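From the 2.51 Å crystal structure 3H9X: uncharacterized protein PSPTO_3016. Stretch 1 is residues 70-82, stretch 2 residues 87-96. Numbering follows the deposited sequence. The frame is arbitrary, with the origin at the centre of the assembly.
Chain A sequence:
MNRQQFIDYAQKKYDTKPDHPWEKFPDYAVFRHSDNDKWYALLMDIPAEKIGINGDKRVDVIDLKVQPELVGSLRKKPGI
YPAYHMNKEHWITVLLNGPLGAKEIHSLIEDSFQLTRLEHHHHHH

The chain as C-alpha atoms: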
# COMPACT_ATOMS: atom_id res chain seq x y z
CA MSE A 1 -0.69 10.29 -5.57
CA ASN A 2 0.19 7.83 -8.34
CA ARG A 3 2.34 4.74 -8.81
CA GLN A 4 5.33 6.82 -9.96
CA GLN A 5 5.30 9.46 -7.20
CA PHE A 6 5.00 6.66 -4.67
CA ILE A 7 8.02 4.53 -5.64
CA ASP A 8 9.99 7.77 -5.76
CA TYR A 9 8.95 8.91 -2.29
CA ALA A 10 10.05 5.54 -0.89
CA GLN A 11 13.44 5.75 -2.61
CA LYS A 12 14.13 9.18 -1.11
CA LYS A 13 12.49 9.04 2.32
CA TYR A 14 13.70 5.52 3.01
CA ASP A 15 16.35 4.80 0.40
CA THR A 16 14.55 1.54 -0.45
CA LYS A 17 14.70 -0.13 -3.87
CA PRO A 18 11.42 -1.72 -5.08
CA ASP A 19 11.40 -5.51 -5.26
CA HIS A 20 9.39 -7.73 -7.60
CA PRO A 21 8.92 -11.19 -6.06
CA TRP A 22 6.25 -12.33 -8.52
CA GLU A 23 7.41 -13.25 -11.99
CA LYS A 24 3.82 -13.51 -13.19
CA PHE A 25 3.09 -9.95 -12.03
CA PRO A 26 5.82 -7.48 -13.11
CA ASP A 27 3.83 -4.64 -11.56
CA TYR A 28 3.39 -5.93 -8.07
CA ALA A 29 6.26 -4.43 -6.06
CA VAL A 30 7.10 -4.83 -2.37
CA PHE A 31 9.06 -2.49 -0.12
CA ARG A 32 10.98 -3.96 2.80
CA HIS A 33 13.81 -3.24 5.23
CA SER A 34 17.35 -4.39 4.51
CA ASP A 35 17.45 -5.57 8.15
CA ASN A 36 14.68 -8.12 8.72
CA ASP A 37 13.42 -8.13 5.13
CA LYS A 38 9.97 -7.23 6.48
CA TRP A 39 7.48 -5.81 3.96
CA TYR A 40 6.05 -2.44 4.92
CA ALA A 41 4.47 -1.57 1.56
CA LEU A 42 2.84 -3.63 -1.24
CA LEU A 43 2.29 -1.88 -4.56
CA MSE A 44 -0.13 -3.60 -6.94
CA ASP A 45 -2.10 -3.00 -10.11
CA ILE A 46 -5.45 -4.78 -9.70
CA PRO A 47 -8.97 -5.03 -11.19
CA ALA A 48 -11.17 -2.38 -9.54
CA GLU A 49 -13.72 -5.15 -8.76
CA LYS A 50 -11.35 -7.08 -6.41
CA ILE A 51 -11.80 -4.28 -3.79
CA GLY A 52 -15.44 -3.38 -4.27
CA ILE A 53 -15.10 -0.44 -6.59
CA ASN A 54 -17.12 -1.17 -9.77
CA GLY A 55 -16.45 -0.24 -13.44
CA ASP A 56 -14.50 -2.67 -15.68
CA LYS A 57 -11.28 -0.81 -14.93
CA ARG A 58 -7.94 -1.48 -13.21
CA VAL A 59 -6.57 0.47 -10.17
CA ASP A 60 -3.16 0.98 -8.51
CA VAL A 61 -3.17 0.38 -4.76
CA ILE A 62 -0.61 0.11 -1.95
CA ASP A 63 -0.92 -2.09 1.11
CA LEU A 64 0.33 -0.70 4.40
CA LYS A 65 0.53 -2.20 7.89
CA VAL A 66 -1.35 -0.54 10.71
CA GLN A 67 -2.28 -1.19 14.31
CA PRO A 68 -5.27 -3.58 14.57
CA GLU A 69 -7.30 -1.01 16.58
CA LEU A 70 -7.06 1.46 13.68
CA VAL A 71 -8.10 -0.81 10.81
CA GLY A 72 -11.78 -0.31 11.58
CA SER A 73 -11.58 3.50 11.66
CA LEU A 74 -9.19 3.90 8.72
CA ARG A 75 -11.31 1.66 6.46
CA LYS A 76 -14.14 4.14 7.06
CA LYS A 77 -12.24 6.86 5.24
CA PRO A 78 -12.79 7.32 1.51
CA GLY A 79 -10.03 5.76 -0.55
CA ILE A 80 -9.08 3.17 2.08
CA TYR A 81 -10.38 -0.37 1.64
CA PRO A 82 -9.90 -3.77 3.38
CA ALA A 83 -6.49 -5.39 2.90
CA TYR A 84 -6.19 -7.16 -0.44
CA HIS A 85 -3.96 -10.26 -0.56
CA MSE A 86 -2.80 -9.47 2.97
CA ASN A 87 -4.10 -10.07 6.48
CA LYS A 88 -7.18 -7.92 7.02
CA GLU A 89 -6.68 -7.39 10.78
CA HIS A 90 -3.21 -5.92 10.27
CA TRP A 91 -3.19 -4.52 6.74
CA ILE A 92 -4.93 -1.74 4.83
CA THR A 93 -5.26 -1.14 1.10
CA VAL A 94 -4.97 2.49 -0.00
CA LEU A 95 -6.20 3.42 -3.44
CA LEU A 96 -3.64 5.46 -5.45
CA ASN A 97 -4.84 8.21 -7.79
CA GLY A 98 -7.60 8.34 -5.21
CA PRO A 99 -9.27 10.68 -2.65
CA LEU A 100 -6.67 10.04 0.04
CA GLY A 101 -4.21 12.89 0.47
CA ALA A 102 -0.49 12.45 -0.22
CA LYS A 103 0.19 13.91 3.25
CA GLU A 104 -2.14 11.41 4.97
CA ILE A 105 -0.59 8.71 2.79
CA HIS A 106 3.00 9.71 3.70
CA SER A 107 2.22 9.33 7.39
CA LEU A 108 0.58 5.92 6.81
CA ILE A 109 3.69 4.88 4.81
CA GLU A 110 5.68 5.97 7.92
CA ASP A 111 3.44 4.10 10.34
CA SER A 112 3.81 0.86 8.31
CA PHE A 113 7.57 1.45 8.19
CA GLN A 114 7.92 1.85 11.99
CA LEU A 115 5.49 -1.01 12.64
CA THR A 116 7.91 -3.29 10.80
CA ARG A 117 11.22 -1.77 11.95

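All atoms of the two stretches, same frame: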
# COMPACT_ATOMS: atom_id res chain seq x y z
N LEU A 70 -6.83 0.36 14.61
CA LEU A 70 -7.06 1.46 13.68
C LEU A 70 -7.63 1.01 12.34
O LEU A 70 -8.12 1.83 11.57
CB LEU A 70 -5.76 2.23 13.44
CG LEU A 70 -5.21 2.93 14.68
CD1 LEU A 70 -3.85 3.50 14.37
CD2 LEU A 70 -6.17 4.03 15.12
N VAL A 71 -7.59 -0.29 12.07
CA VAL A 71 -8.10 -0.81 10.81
C VAL A 71 -9.58 -0.49 10.60
O VAL A 71 -10.00 -0.17 9.49
CB VAL A 71 -7.90 -2.33 10.72
CG1 VAL A 71 -8.48 -2.86 9.42
CG2 VAL A 71 -6.43 -2.66 10.79
N GLY A 72 -10.36 -0.60 11.67
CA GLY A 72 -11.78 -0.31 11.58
C GLY A 72 -12.08 1.13 11.22
O GLY A 72 -12.91 1.38 10.35
N SER A 73 -11.40 2.07 11.89
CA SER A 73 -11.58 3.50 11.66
C SER A 73 -11.01 3.99 10.32
O SER A 73 -11.63 4.79 9.62
CB SER A 73 -10.95 4.29 12.81
OG SER A 73 -9.62 3.87 13.03
N LEU A 74 -9.81 3.53 9.98
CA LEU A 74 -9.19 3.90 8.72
C LEU A 74 -10.07 3.48 7.56
O LEU A 74 -10.40 4.29 6.70
CB LEU A 74 -7.82 3.24 8.59
CG LEU A 74 -6.59 4.13 8.76
CD1 LEU A 74 -6.70 4.94 10.04
CD2 LEU A 74 -5.32 3.27 8.79
N ARG A 75 -10.47 2.20 7.53
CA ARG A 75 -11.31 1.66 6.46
C ARG A 75 -12.57 2.46 6.20
O ARG A 75 -13.19 2.31 5.16
CB ARG A 75 -11.70 0.21 6.76
CG ARG A 75 -10.61 -0.79 6.45
CD ARG A 75 -10.93 -2.19 6.95
NE ARG A 75 -12.15 -2.76 6.38
CZ ARG A 75 -12.58 -3.99 6.63
NH1 ARG A 75 -11.90 -4.78 7.45
NH2 ARG A 75 -13.71 -4.42 6.09
N LYS A 76 -12.95 3.30 7.16
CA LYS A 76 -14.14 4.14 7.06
C LYS A 76 -13.86 5.37 6.21
O LYS A 76 -14.78 6.01 5.69
CB LYS A 76 -14.62 4.56 8.46
CG LYS A 76 -15.79 3.73 9.03
CD LYS A 76 -15.86 3.75 10.57
CE LYS A 76 -15.93 5.17 11.15
NZ LYS A 76 -15.60 5.18 12.63
N LYS A 77 -12.58 5.71 6.06
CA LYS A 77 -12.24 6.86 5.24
C LYS A 77 -12.43 6.51 3.77
O LYS A 77 -12.46 5.33 3.39
CB LYS A 77 -10.79 7.31 5.47
CG LYS A 77 -10.60 8.06 6.76
CD LYS A 77 -9.22 8.67 6.84
CE LYS A 77 -9.09 9.47 8.13
NZ LYS A 77 -7.78 10.16 8.21
N PRO A 78 -12.62 7.54 2.94
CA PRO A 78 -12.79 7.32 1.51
C PRO A 78 -11.42 7.11 0.90
O PRO A 78 -10.48 7.87 1.17
CB PRO A 78 -13.46 8.61 1.05
CG PRO A 78 -12.92 9.63 2.00
CD PRO A 78 -13.00 8.92 3.31
N GLY A 79 -11.31 6.06 0.09
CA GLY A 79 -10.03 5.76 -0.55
C GLY A 79 -9.26 4.63 0.12
O GLY A 79 -8.27 4.15 -0.44
N ILE A 80 -9.70 4.24 1.31
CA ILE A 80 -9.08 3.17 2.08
C ILE A 80 -10.06 2.01 2.09
O ILE A 80 -11.23 2.18 2.43
CB ILE A 80 -8.78 3.63 3.51
CG1 ILE A 80 -7.80 4.81 3.47
CG2 ILE A 80 -8.20 2.49 4.32
CD1 ILE A 80 -7.61 5.53 4.78
N TYR A 81 -9.57 0.84 1.70
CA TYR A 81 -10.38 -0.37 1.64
C TYR A 81 -9.73 -1.47 2.47
O TYR A 81 -8.63 -1.29 2.99
CB TYR A 81 -10.53 -0.83 0.18
CG TYR A 81 -11.09 0.21 -0.75
CD1 TYR A 81 -10.34 1.33 -1.11
CD2 TYR A 81 -12.39 0.11 -1.24
CE1 TYR A 81 -10.88 2.34 -1.92
CE2 TYR A 81 -12.94 1.11 -2.06
CZ TYR A 81 -12.18 2.22 -2.39
OH TYR A 81 -12.73 3.24 -3.16
N PRO A 82 -10.41 -2.62 2.62
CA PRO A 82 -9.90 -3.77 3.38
C PRO A 82 -8.66 -4.35 2.69
O PRO A 82 -8.57 -4.35 1.46
CB PRO A 82 -11.08 -4.74 3.35
CG PRO A 82 -12.25 -3.82 3.33
CD PRO A 82 -11.84 -2.81 2.31
N ASN A 87 -3.27 -9.84 5.30
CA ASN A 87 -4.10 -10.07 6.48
C ASN A 87 -4.97 -8.86 6.79
O ASN A 87 -4.45 -7.76 7.04
CB ASN A 87 -3.22 -10.40 7.67
CG ASN A 87 -4.01 -10.78 8.89
OD1 ASN A 87 -4.65 -9.94 9.53
ND2 ASN A 87 -4.00 -12.06 9.22
N LYS A 88 -6.28 -9.05 6.80
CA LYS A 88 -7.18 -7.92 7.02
C LYS A 88 -7.16 -7.25 8.40
O LYS A 88 -7.53 -6.08 8.53
CB LYS A 88 -8.60 -8.34 6.64
CG LYS A 88 -8.71 -9.01 5.27
CD LYS A 88 -10.00 -8.57 4.58
CE LYS A 88 -10.55 -9.59 3.55
NZ LYS A 88 -11.18 -10.85 4.16
N GLU A 89 -6.72 -7.96 9.44
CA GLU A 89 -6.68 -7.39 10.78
C GLU A 89 -5.43 -6.55 11.03
O GLU A 89 -5.34 -5.82 12.02
CB GLU A 89 -6.79 -8.50 11.82
CG GLU A 89 -8.14 -9.19 11.82
CD GLU A 89 -8.13 -10.46 12.63
OE1 GLU A 89 -7.77 -10.40 13.83
OE2 GLU A 89 -8.47 -11.53 12.06
N HIS A 90 -4.46 -6.66 10.13
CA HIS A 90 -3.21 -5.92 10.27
C HIS A 90 -2.86 -5.04 9.08
O HIS A 90 -2.03 -4.12 9.20
CB HIS A 90 -2.08 -6.89 10.53
CG HIS A 90 -2.15 -7.54 11.87
ND1 HIS A 90 -1.70 -6.91 13.02
CD2 HIS A 90 -2.65 -8.73 12.26
CE1 HIS A 90 -1.92 -7.70 14.06
NE2 HIS A 90 -2.49 -8.81 13.62
N TRP A 91 -3.48 -5.30 7.93
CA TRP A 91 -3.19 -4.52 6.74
C TRP A 91 -4.36 -3.71 6.21
O TRP A 91 -5.52 -3.98 6.52
CB TRP A 91 -2.60 -5.40 5.62
CG TRP A 91 -1.22 -5.95 5.97
CD1 TRP A 91 -0.94 -6.96 6.85
CD2 TRP A 91 0.06 -5.45 5.54
NE1 TRP A 91 0.42 -7.12 7.00
CE2 TRP A 91 1.05 -6.20 6.20
CE3 TRP A 91 0.45 -4.44 4.65
CZ2 TRP A 91 2.42 -5.97 6.01
CZ3 TRP A 91 1.82 -4.21 4.46
CH2 TRP A 91 2.78 -4.97 5.13
N ILE A 92 -4.01 -2.69 5.43
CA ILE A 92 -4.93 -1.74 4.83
C ILE A 92 -4.55 -1.56 3.38
O ILE A 92 -3.38 -1.65 3.04
CB ILE A 92 -4.78 -0.40 5.57
CG1 ILE A 92 -5.64 -0.43 6.81
CG2 ILE A 92 -5.20 0.75 4.72
CD1 ILE A 92 -7.08 -0.65 6.45
N THR A 93 -5.53 -1.34 2.52
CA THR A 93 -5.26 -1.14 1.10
C THR A 93 -5.65 0.29 0.75
O THR A 93 -6.82 0.64 0.85
CB THR A 93 -6.07 -2.12 0.21
OG1 THR A 93 -5.58 -3.46 0.38
CG2 THR A 93 -5.95 -1.74 -1.27
N VAL A 94 -4.68 1.11 0.36
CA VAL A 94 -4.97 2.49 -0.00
C VAL A 94 -4.99 2.63 -1.52
O VAL A 94 -4.07 2.20 -2.22
CB VAL A 94 -3.95 3.50 0.61
CG1 VAL A 94 -4.34 4.93 0.25
CG2 VAL A 94 -3.90 3.35 2.12
N LEU A 95 -6.05 3.24 -2.02
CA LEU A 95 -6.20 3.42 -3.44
C LEU A 95 -5.41 4.64 -3.95
O LEU A 95 -5.65 5.76 -3.49
CB LEU A 95 -7.69 3.54 -3.75
CG LEU A 95 -8.14 3.68 -5.20
CD1 LEU A 95 -8.12 5.13 -5.59
CD2 LEU A 95 -7.26 2.82 -6.10
N LEU A 96 -4.46 4.39 -4.86
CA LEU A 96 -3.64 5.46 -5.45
C LEU A 96 -4.43 6.13 -6.56
O LEU A 96 -5.26 5.49 -7.21
CB LEU A 96 -2.33 4.91 -6.04
CG LEU A 96 -1.28 4.33 -5.10
CD1 LEU A 96 -0.01 4.01 -5.87
CD2 LEU A 96 -1.00 5.33 -4.01

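What ties the two stretches together? Backbone hydrogen bonds do, in a short antiparallel pairing. Tyr 81 and Thr 93 bond in both directions: Tyr 81 N donates to Thr 93 O at 2.9 Å, and Thr 93 N to Tyr 81 O at 3.1 Å. Two residues along each chain, Leu 95 N donates to Gly 79 O at 2.9 Å. All three bonds are nearly straight.

How does Ile 92 reach the first stretch? Its CA-to-CB bond points sideways, yet with chi1 and chi2 both m the end of the side chain comes nearer to the first stretch. Ile 92 CD1 thereby lies 3.5 Å from Arg 75 CG and 4.0 Å from Val 71 CG1, while Ile 92 CG1 is 4.2 Å from Leu 74 CD2. The other branch is also engaged, Ile 92 CG2 lying 3.5 Å from Ile 80 CG2. One side chain thus meets both helix and strand, and it is the residue most covered here.

What does the t rotamer of Val 71 achieve? Its CA-to-CB bond points toward the second stretch, and both methyls reach the backbone there: Val 71 CG1 is 3.5 Å from Lys 88 O and Val 71 CG2 3.6 Å from Glu 89 O. These are packing contacts against the turn before the strand, where Asn 87 OD1 accepts a hydrogen bond from Glu 89 N at 2.9 Å.

Which side chains share a face of the strand pair? Ile 80 and Val 94 lie on one, with Ile 80 CG1 4.4 Å from Val 94 CG2. Tyr 81 and Thr 93 occupy the other; the m rotamer of Tyr 81 carries its ring along the neighbouring strand, Tyr 81 CE1 reaching 3.9 Å from Leu 95 CB. Gly 79 precedes this pairing with phi near 101°, where a CB would jam against the preceding carbonyl oxygen.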